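PDB 5JXF: Asp/Glu-specific dipeptidyl-peptidase, which removes dipeptides from the N-terminus of oligopeptides as a serine-type peptidase, with strict specificity for Asp or Glu at the P1 position. Local coordinates for residues 137-148 and 196-207. Residues are numbered along the deposited sequence; the frame is centred on the assembly and turned at random.
Sequences VVTFIVSINDVT and NQYILFVTEVFK
Phe140 and Phe206 both carry CG opposite their own carbonyl carbon (chi1 -68° in each), which brings the rings together on one sheet face, CD1 of Phe140 lying 3.6 Å from CE1 of Phe206. Their planes stand at 81° in an oblique meeting, and Tyr261 touches both rings. On the other face, CG1 of Ile144 reaches CE2 of Phe201 at 3.6 Å, while the Ile144 CG2 branch meets CG2 of Ile199. Paired backbone bonds, among them Phe206 N to Val138 O (2.8 Å) and Leu200 N to Asn145 O (2.7 Å), establish the antiparallel register. That register slips by one residue at Val142 and Ser143: Val202 O accepts from Val142 N at 2.9 Å and weakly from Ser143 N. Val142 also lays CG2 against CG of Glu204, whose OE2 is held by Trp184 and Gln185. Where strand 138-146 ends, Asp146 OD1 accepts from Thr148 N (2.8 Å), which makes an Asx turn, and also from Thr148 OG1 (2.6 Å); OG1 in turn accepts from Tyr198 N (3.2 Å, nearly straight at 171°). A valine in place of Thr148 would probably leave Tyr198 N without this acceptor and Asp146 OD1 with one donor fewer, loosening the turn's hold on strand 197-206. The one-residue slip with two residues facing Val202 defines a classic beta bulge, here within an antiparallel sheet in which strand 197-214 also pairs with strands 186-192 and 239-245.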
# COMPACT_ATOMS: atom_id res chain seq x y z
N VAL A 137 -35.65 -14.87 -3.21
CA VAL A 137 -36.59 -14.20 -4.08
C VAL A 137 -35.93 -13.08 -4.88
O VAL A 137 -34.87 -12.55 -4.51
CB VAL A 137 -37.77 -13.63 -3.28
CG1 VAL A 137 -38.40 -14.72 -2.39
CG2 VAL A 137 -37.33 -12.43 -2.46
N VAL A 138 -36.56 -12.74 -5.99
CA VAL A 138 -36.11 -11.69 -6.89
C VAL A 138 -37.35 -10.86 -7.21
O VAL A 138 -38.36 -11.40 -7.67
CB VAL A 138 -35.49 -12.28 -8.17
CG1 VAL A 138 -35.49 -11.27 -9.28
CG2 VAL A 138 -34.06 -12.79 -7.89
N THR A 139 -37.27 -9.56 -6.98
CA THR A 139 -38.44 -8.69 -7.07
C THR A 139 -38.36 -7.66 -8.18
O THR A 139 -37.45 -6.83 -8.20
CB THR A 139 -38.64 -7.94 -5.74
OG1 THR A 139 -38.82 -8.88 -4.67
CG2 THR A 139 -39.83 -6.99 -5.83
N PHE A 140 -39.33 -7.68 -9.09
CA PHE A 140 -39.43 -6.66 -10.13
C PHE A 140 -40.35 -5.52 -9.75
O PHE A 140 -41.40 -5.73 -9.12
CB PHE A 140 -39.90 -7.30 -11.44
CG PHE A 140 -38.89 -8.22 -12.04
CD1 PHE A 140 -38.75 -9.51 -11.57
CD2 PHE A 140 -38.07 -7.78 -13.06
CE1 PHE A 140 -37.80 -10.38 -12.13
CE2 PHE A 140 -37.12 -8.63 -13.63
CZ PHE A 140 -36.99 -9.93 -13.16
N ILE A 141 -39.96 -4.30 -10.12
CA ILE A 141 -40.81 -3.14 -9.88
C ILE A 141 -41.79 -2.88 -11.04
O ILE A 141 -41.38 -2.65 -12.19
CB ILE A 141 -40.00 -1.86 -9.65
CG1 ILE A 141 -39.04 -2.02 -8.46
CG2 ILE A 141 -40.97 -0.69 -9.38
CD1 ILE A 141 -39.72 -2.55 -7.21
N VAL A 142 -43.08 -2.93 -10.73
CA VAL A 142 -44.12 -2.66 -11.74
C VAL A 142 -44.34 -1.16 -11.86
O VAL A 142 -44.35 -0.61 -12.95
CB VAL A 142 -45.46 -3.37 -11.38
CG1 VAL A 142 -46.57 -3.06 -12.43
CG2 VAL A 142 -45.22 -4.90 -11.30
N SER A 143 -44.47 -0.49 -10.72
CA SER A 143 -44.80 0.93 -10.73
C SER A 143 -44.44 1.59 -9.41
O SER A 143 -44.36 0.92 -8.38
CB SER A 143 -46.30 1.13 -11.01
OG SER A 143 -47.08 0.78 -9.88
N ILE A 144 -44.24 2.90 -9.46
CA ILE A 144 -43.80 3.71 -8.33
C ILE A 144 -44.84 4.79 -8.04
O ILE A 144 -45.05 5.69 -8.85
CB ILE A 144 -42.43 4.34 -8.62
CG1 ILE A 144 -41.38 3.25 -8.83
CG2 ILE A 144 -41.99 5.27 -7.50
CD1 ILE A 144 -40.05 3.76 -9.34
N ASN A 145 -45.50 4.70 -6.89
CA ASN A 145 -46.69 5.51 -6.64
C ASN A 145 -46.67 6.29 -5.33
O ASN A 145 -46.65 5.73 -4.24
CB ASN A 145 -47.92 4.60 -6.67
CG ASN A 145 -47.93 3.70 -7.89
OD1 ASN A 145 -47.33 2.63 -7.91
ND2 ASN A 145 -48.60 4.15 -8.94
N ASP A 146 -46.66 7.61 -5.45
CA ASP A 146 -46.68 8.46 -4.27
C ASP A 146 -47.99 8.31 -3.51
O ASP A 146 -49.08 8.43 -4.09
CB ASP A 146 -46.45 9.92 -4.65
CG ASP A 146 -46.19 10.81 -3.44
OD1 ASP A 146 -46.71 10.51 -2.34
OD2 ASP A 146 -45.45 11.81 -3.60
N VAL A 147 -47.89 8.07 -2.20
CA VAL A 147 -49.07 7.90 -1.36
C VAL A 147 -48.93 8.66 -0.05
O VAL A 147 -49.49 8.26 0.97
CB VAL A 147 -49.34 6.41 -1.05
CG1 VAL A 147 -49.78 5.66 -2.30
CG2 VAL A 147 -48.10 5.77 -0.46
N THR A 148 -48.17 9.76 -0.08
CA THR A 148 -47.93 10.59 1.10
C THR A 148 -49.24 11.03 1.76
O THR A 148 -49.46 10.75 2.94
CB THR A 148 -47.11 11.85 0.75
OG1 THR A 148 -45.95 11.49 -0.01
CG2 THR A 148 -46.68 12.57 2.02
N ASN A 196 -41.10 12.50 5.53
CA ASN A 196 -41.78 13.58 4.82
C ASN A 196 -42.50 13.10 3.57
O ASN A 196 -43.28 13.84 2.96
CB ASN A 196 -40.79 14.68 4.45
CG ASN A 196 -40.36 15.50 5.64
OD1 ASN A 196 -41.09 16.37 6.11
ND2 ASN A 196 -39.14 15.25 6.12
N GLN A 197 -42.25 11.86 3.17
CA GLN A 197 -42.84 11.34 1.94
C GLN A 197 -43.03 9.83 2.02
O GLN A 197 -42.20 9.13 2.59
CB GLN A 197 -41.98 11.72 0.73
CG GLN A 197 -42.53 11.22 -0.61
CD GLN A 197 -41.73 11.70 -1.81
OE1 GLN A 197 -40.64 12.26 -1.67
NE2 GLN A 197 -42.27 11.47 -3.00
N TYR A 198 -44.12 9.33 1.45
CA TYR A 198 -44.39 7.90 1.44
C TYR A 198 -44.74 7.44 0.03
O TYR A 198 -45.63 8.01 -0.62
CB TYR A 198 -45.51 7.54 2.42
CG TYR A 198 -45.12 7.74 3.86
CD1 TYR A 198 -45.25 8.98 4.48
CD2 TYR A 198 -44.61 6.69 4.61
CE1 TYR A 198 -44.89 9.17 5.81
CE2 TYR A 198 -44.25 6.86 5.94
CZ TYR A 198 -44.39 8.10 6.54
OH TYR A 198 -44.03 8.28 7.86
N ILE A 199 -44.02 6.42 -0.44
CA ILE A 199 -44.21 5.91 -1.79
C ILE A 199 -44.50 4.42 -1.77
O ILE A 199 -43.79 3.66 -1.09
CB ILE A 199 -42.97 6.14 -2.66
CG1 ILE A 199 -42.72 7.63 -2.86
CG2 ILE A 199 -43.12 5.42 -4.00
CD1 ILE A 199 -41.36 7.93 -3.49
N LEU A 200 -45.52 4.02 -2.53
CA LEU A 200 -45.88 2.61 -2.67
C LEU A 200 -45.37 2.02 -3.97
O LEU A 200 -45.54 2.59 -5.04
CB LEU A 200 -47.41 2.42 -2.60
CG LEU A 200 -47.96 1.00 -2.82
CD1 LEU A 200 -49.26 0.81 -2.06
CD2 LEU A 200 -48.17 0.66 -4.30
N PHE A 201 -44.80 0.83 -3.85
CA PHE A 201 -44.27 0.08 -4.97
C PHE A 201 -45.12 -1.15 -5.21
O PHE A 201 -45.25 -2.01 -4.34
CB PHE A 201 -42.81 -0.33 -4.70
CG PHE A 201 -41.85 0.83 -4.66
CD1 PHE A 201 -41.83 1.70 -3.58
CD2 PHE A 201 -40.94 1.02 -5.69
CE1 PHE A 201 -40.93 2.76 -3.53
CE2 PHE A 201 -40.05 2.08 -5.66
CZ PHE A 201 -40.04 2.95 -4.58
N VAL A 202 -45.71 -1.20 -6.40
CA VAL A 202 -46.33 -2.42 -6.88
C VAL A 202 -45.21 -3.28 -7.43
O VAL A 202 -44.37 -2.81 -8.19
CB VAL A 202 -47.37 -2.16 -7.98
CG1 VAL A 202 -47.90 -3.49 -8.49
CG2 VAL A 202 -48.51 -1.28 -7.47
N THR A 203 -45.21 -4.56 -7.06
CA THR A 203 -44.10 -5.42 -7.38
C THR A 203 -44.55 -6.81 -7.71
O THR A 203 -45.68 -7.23 -7.37
CB THR A 203 -43.09 -5.53 -6.21
OG1 THR A 203 -43.68 -6.32 -5.16
CG2 THR A 203 -42.71 -4.15 -5.66
N GLU A 204 -43.67 -7.52 -8.40
CA GLU A 204 -43.82 -8.95 -8.66
C GLU A 204 -42.65 -9.69 -8.00
O GLU A 204 -41.49 -9.47 -8.34
CB GLU A 204 -43.86 -9.25 -10.16
CG GLU A 204 -44.95 -8.51 -10.92
CD GLU A 204 -45.11 -9.02 -12.35
OE1 GLU A 204 -44.16 -9.69 -12.87
OE2 GLU A 204 -46.18 -8.76 -12.96
N VAL A 205 -42.97 -10.56 -7.06
CA VAL A 205 -41.95 -11.30 -6.33
C VAL A 205 -41.80 -12.71 -6.84
O VAL A 205 -42.65 -13.56 -6.60
CB VAL A 205 -42.28 -11.35 -4.84
CG1 VAL A 205 -41.10 -11.96 -4.06
CG2 VAL A 205 -42.59 -9.95 -4.34
N PHE A 206 -40.72 -12.98 -7.57
CA PHE A 206 -40.50 -14.35 -8.01
C PHE A 206 -39.79 -15.14 -6.91
O PHE A 206 -38.98 -14.59 -6.17
CB PHE A 206 -39.72 -14.35 -9.34
CG PHE A 206 -40.52 -13.80 -10.50
CD1 PHE A 206 -40.68 -12.43 -10.65
CD2 PHE A 206 -41.15 -14.66 -11.41
CE1 PHE A 206 -41.42 -11.92 -11.69
CE2 PHE A 206 -41.91 -14.15 -12.44
CZ PHE A 206 -42.06 -12.77 -12.58
N LYS A 207 -40.12 -16.43 -6.78
CA LYS A 207 -39.71 -17.20 -5.61
C LYS A 207 -39.01 -18.50 -5.99
O LYS A 207 -38.66 -19.31 -5.14
CB LYS A 207 -40.92 -17.49 -4.71
CG LYS A 207 -41.44 -16.24 -3.99
CD LYS A 207 -42.76 -16.50 -3.23
CE LYS A 207 -43.72 -15.29 -3.30
NZ LYS A 207 -44.41 -15.13 -4.63